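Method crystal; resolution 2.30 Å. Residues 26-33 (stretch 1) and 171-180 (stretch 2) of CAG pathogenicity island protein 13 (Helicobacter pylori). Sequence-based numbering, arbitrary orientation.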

# COMPACT_ATOMS: atom_id res chain seq x y z
N SER A 26 -4.06 -5.78 16.81
CA SER A 26 -4.81 -6.29 15.66
C SER A 26 -4.66 -7.80 15.66
O SER A 26 -5.57 -8.54 15.29
CB SER A 26 -4.26 -5.70 14.34
OG SER A 26 -2.89 -6.02 14.14
N LEU A 27 -3.48 -8.25 16.09
CA LEU A 27 -3.17 -9.66 16.16
C LEU A 27 -3.60 -10.26 17.48
O LEU A 27 -2.85 -11.02 18.09
CB LEU A 27 -1.67 -9.87 15.98
CG LEU A 27 -1.19 -9.65 14.55
CD1 LEU A 27 0.31 -9.88 14.46
CD2 LEU A 27 -1.95 -10.61 13.64
N GLN A 28 -4.81 -9.93 17.92
CA GLN A 28 -5.33 -10.44 19.19
C GLN A 28 -6.86 -10.47 19.19
O GLN A 28 -7.47 -11.07 20.08
CB GLN A 28 -4.82 -9.58 20.35
CG GLN A 28 -4.21 -10.35 21.53
CD GLN A 28 -2.78 -10.81 21.28
OE1 GLN A 28 -2.54 -11.71 20.47
NE2 GLN A 28 -1.82 -10.18 21.96
N GLU A 29 -7.48 -9.84 18.20
CA GLU A 29 -8.93 -9.80 18.11
C GLU A 29 -9.43 -9.84 16.67
O GLU A 29 -10.62 -9.62 16.41
CB GLU A 29 -9.48 -8.54 18.78
CG GLU A 29 -9.57 -7.32 17.85
CD GLU A 29 -8.22 -6.79 17.42
OE1 GLU A 29 -7.40 -7.57 16.88
OE2 GLU A 29 -7.98 -5.58 17.63
N ASN A 30 -8.53 -10.09 15.72
CA ASN A 30 -8.96 -10.12 14.33
C ASN A 30 -9.69 -11.42 14.07
O ASN A 30 -9.41 -12.46 14.66
CB ASN A 30 -7.77 -10.00 13.38
CG ASN A 30 -7.05 -11.31 13.19
OD1 ASN A 30 -6.70 -11.97 14.16
ND2 ASN A 30 -6.83 -11.68 11.95
N GLU A 31 -10.65 -11.33 13.16
CA GLU A 31 -11.47 -12.45 12.77
C GLU A 31 -11.20 -12.70 11.30
O GLU A 31 -10.26 -12.15 10.75
CB GLU A 31 -12.94 -12.11 13.00
CG GLU A 31 -13.33 -10.70 12.56
CD GLU A 31 -14.45 -10.10 13.41
OE1 GLU A 31 -15.56 -10.66 13.40
OE2 GLU A 31 -14.22 -9.06 14.08
N LEU A 32 -12.04 -13.53 10.69
CA LEU A 32 -11.92 -13.85 9.27
C LEU A 32 -12.57 -12.70 8.52
O LEU A 32 -13.37 -11.97 9.08
CB LEU A 32 -12.68 -15.13 8.95
CG LEU A 32 -12.02 -16.49 9.22
CD1 LEU A 32 -13.08 -17.59 9.10
CD2 LEU A 32 -10.87 -16.71 8.22
N LEU A 33 -12.21 -12.53 7.25
CA LEU A 33 -12.80 -11.49 6.43
C LEU A 33 -13.96 -12.11 5.67
O LEU A 33 -13.78 -13.11 4.96
CB LEU A 33 -11.79 -10.94 5.42
CG LEU A 33 -10.78 -9.88 5.87
CD1 LEU A 33 -9.85 -9.57 4.69
CD2 LEU A 33 -11.49 -8.61 6.33
N THR A 171 -8.05 -22.08 9.44
CA THR A 171 -8.65 -21.28 10.50
C THR A 171 -7.83 -20.06 10.89
O THR A 171 -6.63 -20.00 10.64
CB THR A 171 -8.83 -22.12 11.78
OG1 THR A 171 -7.54 -22.54 12.25
CG2 THR A 171 -9.69 -23.35 11.51
N ILE A 172 -8.49 -19.10 11.53
CA ILE A 172 -7.83 -17.89 12.01
C ILE A 172 -6.85 -18.26 13.11
O ILE A 172 -5.95 -17.49 13.45
CB ILE A 172 -8.81 -16.89 12.63
CG1 ILE A 172 -9.96 -17.65 13.31
CG2 ILE A 172 -9.24 -15.86 11.60
CD1 ILE A 172 -10.40 -17.04 14.64
N GLU A 173 -7.04 -19.43 13.70
CA GLU A 173 -6.18 -19.88 14.77
C GLU A 173 -4.77 -20.09 14.20
O GLU A 173 -3.81 -19.49 14.68
CB GLU A 173 -6.71 -21.19 15.35
CG GLU A 173 -8.23 -21.23 15.60
CD GLU A 173 -8.72 -20.16 16.54
OE1 GLU A 173 -7.89 -19.60 17.30
OE2 GLU A 173 -9.94 -19.88 16.54
N GLN A 174 -4.65 -20.94 13.19
CA GLN A 174 -3.35 -21.19 12.59
C GLN A 174 -2.74 -19.87 12.12
O GLN A 174 -1.61 -19.53 12.47
CB GLN A 174 -3.47 -22.17 11.41
CG GLN A 174 -2.29 -22.13 10.40
CD GLN A 174 -0.91 -22.40 11.03
OE1 GLN A 174 -0.49 -21.73 11.98
NE2 GLN A 174 -0.21 -23.40 10.50
N TYR A 175 -3.50 -19.12 11.34
CA TYR A 175 -3.01 -17.85 10.82
C TYR A 175 -2.46 -16.97 11.93
O TYR A 175 -1.33 -16.47 11.84
CB TYR A 175 -4.12 -17.12 10.10
CG TYR A 175 -3.64 -15.95 9.30
CD1 TYR A 175 -2.77 -16.13 8.22
CD2 TYR A 175 -4.01 -14.66 9.64
CE1 TYR A 175 -2.29 -15.04 7.50
CE2 TYR A 175 -3.54 -13.57 8.93
CZ TYR A 175 -2.68 -13.76 7.87
OH TYR A 175 -2.19 -12.66 7.21
N ASN A 176 -3.25 -16.76 12.97
CA ASN A 176 -2.83 -15.91 14.08
C ASN A 176 -1.53 -16.33 14.73
O ASN A 176 -0.80 -15.48 15.23
CB ASN A 176 -3.92 -15.81 15.15
CG ASN A 176 -5.06 -14.91 14.72
OD1 ASN A 176 -4.84 -13.89 14.07
ND2 ASN A 176 -6.29 -15.27 15.09
N ASP A 177 -1.24 -17.63 14.74
CA ASP A 177 0.01 -18.08 15.34
C ASP A 177 1.10 -17.94 14.29
O ASP A 177 2.25 -17.63 14.60
CB ASP A 177 -0.07 -19.55 15.76
CG ASP A 177 -1.21 -19.84 16.69
OD1 ASP A 177 -1.74 -18.89 17.33
OD2 ASP A 177 -1.57 -21.03 16.80
N TYR A 178 0.72 -18.18 13.04
CA TYR A 178 1.64 -18.10 11.92
C TYR A 178 2.23 -16.69 11.87
O TYR A 178 3.42 -16.51 11.57
CB TYR A 178 0.91 -18.38 10.62
CG TYR A 178 1.82 -18.35 9.42
CD1 TYR A 178 2.68 -19.42 9.15
CD2 TYR A 178 1.82 -17.26 8.55
CE1 TYR A 178 3.52 -19.40 8.05
CE2 TYR A 178 2.66 -17.23 7.44
CZ TYR A 178 3.51 -18.31 7.19
OH TYR A 178 4.33 -18.32 6.07
N VAL A 179 1.39 -15.70 12.15
CA VAL A 179 1.82 -14.31 12.14
C VAL A 179 2.33 -13.91 13.51
O VAL A 179 3.25 -13.11 13.61
CB VAL A 179 0.66 -13.38 11.74
CG1 VAL A 179 -0.52 -13.59 12.66
CG2 VAL A 179 1.11 -11.93 11.78
N ARG A 180 1.74 -14.48 14.56
CA ARG A 180 2.16 -14.17 15.93
C ARG A 180 3.63 -14.56 16.00
O ARG A 180 4.44 -13.93 16.70
CB ARG A 180 1.34 -15.00 16.92
CG ARG A 180 1.38 -14.51 18.37
CD ARG A 180 0.62 -15.47 19.27
NE ARG A 180 1.22 -16.80 19.23
CZ ARG A 180 0.67 -17.91 19.74
NH1 ARG A 180 -0.51 -17.87 20.34
NH2 ARG A 180 1.32 -19.07 19.64

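Residues 172-180 form a helix, and the segment 26-33, which has no regular helix or strand, lies along one side of it. The register runs antiparallel: the CA of L27 is 6.6 Å from the CA of N176, and the CA of L32 is 6.4 Å from the CA of I172. The helix start is capped by T171, whose chi1 of 63° (p) places OG1 3.4 Å from Q174 N; the N-H...O angle of 173° is nearly linear, but the length makes the bond weak. Firmer backbone bonds follow, such as N176 N to I172 O at 2.8 Å and V179 N to Y175 O at 2.8 Å.

Contact between the stretches is mainly apolar at its two ends. L27 leaves its backbone sideways, yet chi1 of -73° (m) and chi2 of 180° (t) carry its end to the helix, where CD2 lies 3.4 Å from V179 CG1. V179 points toward the loop, and its chi1 of 56° (p) accompanies this tight approach. At the other end, L32 has the similar m, t conformation, and its CG sits 3.7 Å from I172 CG2. The CA-to-CB bond of I172 points toward the loop, and its CG2 also lies 3.7 Å from the backbone C of E31. Both chi angles of I172, 33° and 141°, fall between wells, so its conformation is not a standard rotamer.

Between these apolar contacts, the side chains of N30 and N176 turn their ends to each other. The modelled N30 OD1 and N176 OD1 are 2.7 Å apart, an unfavourable oxygen pairing that suggests a misassigned amide; the bonding here remains open. Together the stretches bury 378 Å², both sides summed, with no clear hydrogen bond between them. Within the helix, R180 NH1 lies 3.4 Å from D177 OD1, a salt bridge of charges alone, since the oxygen is well outside the guanidinium plane.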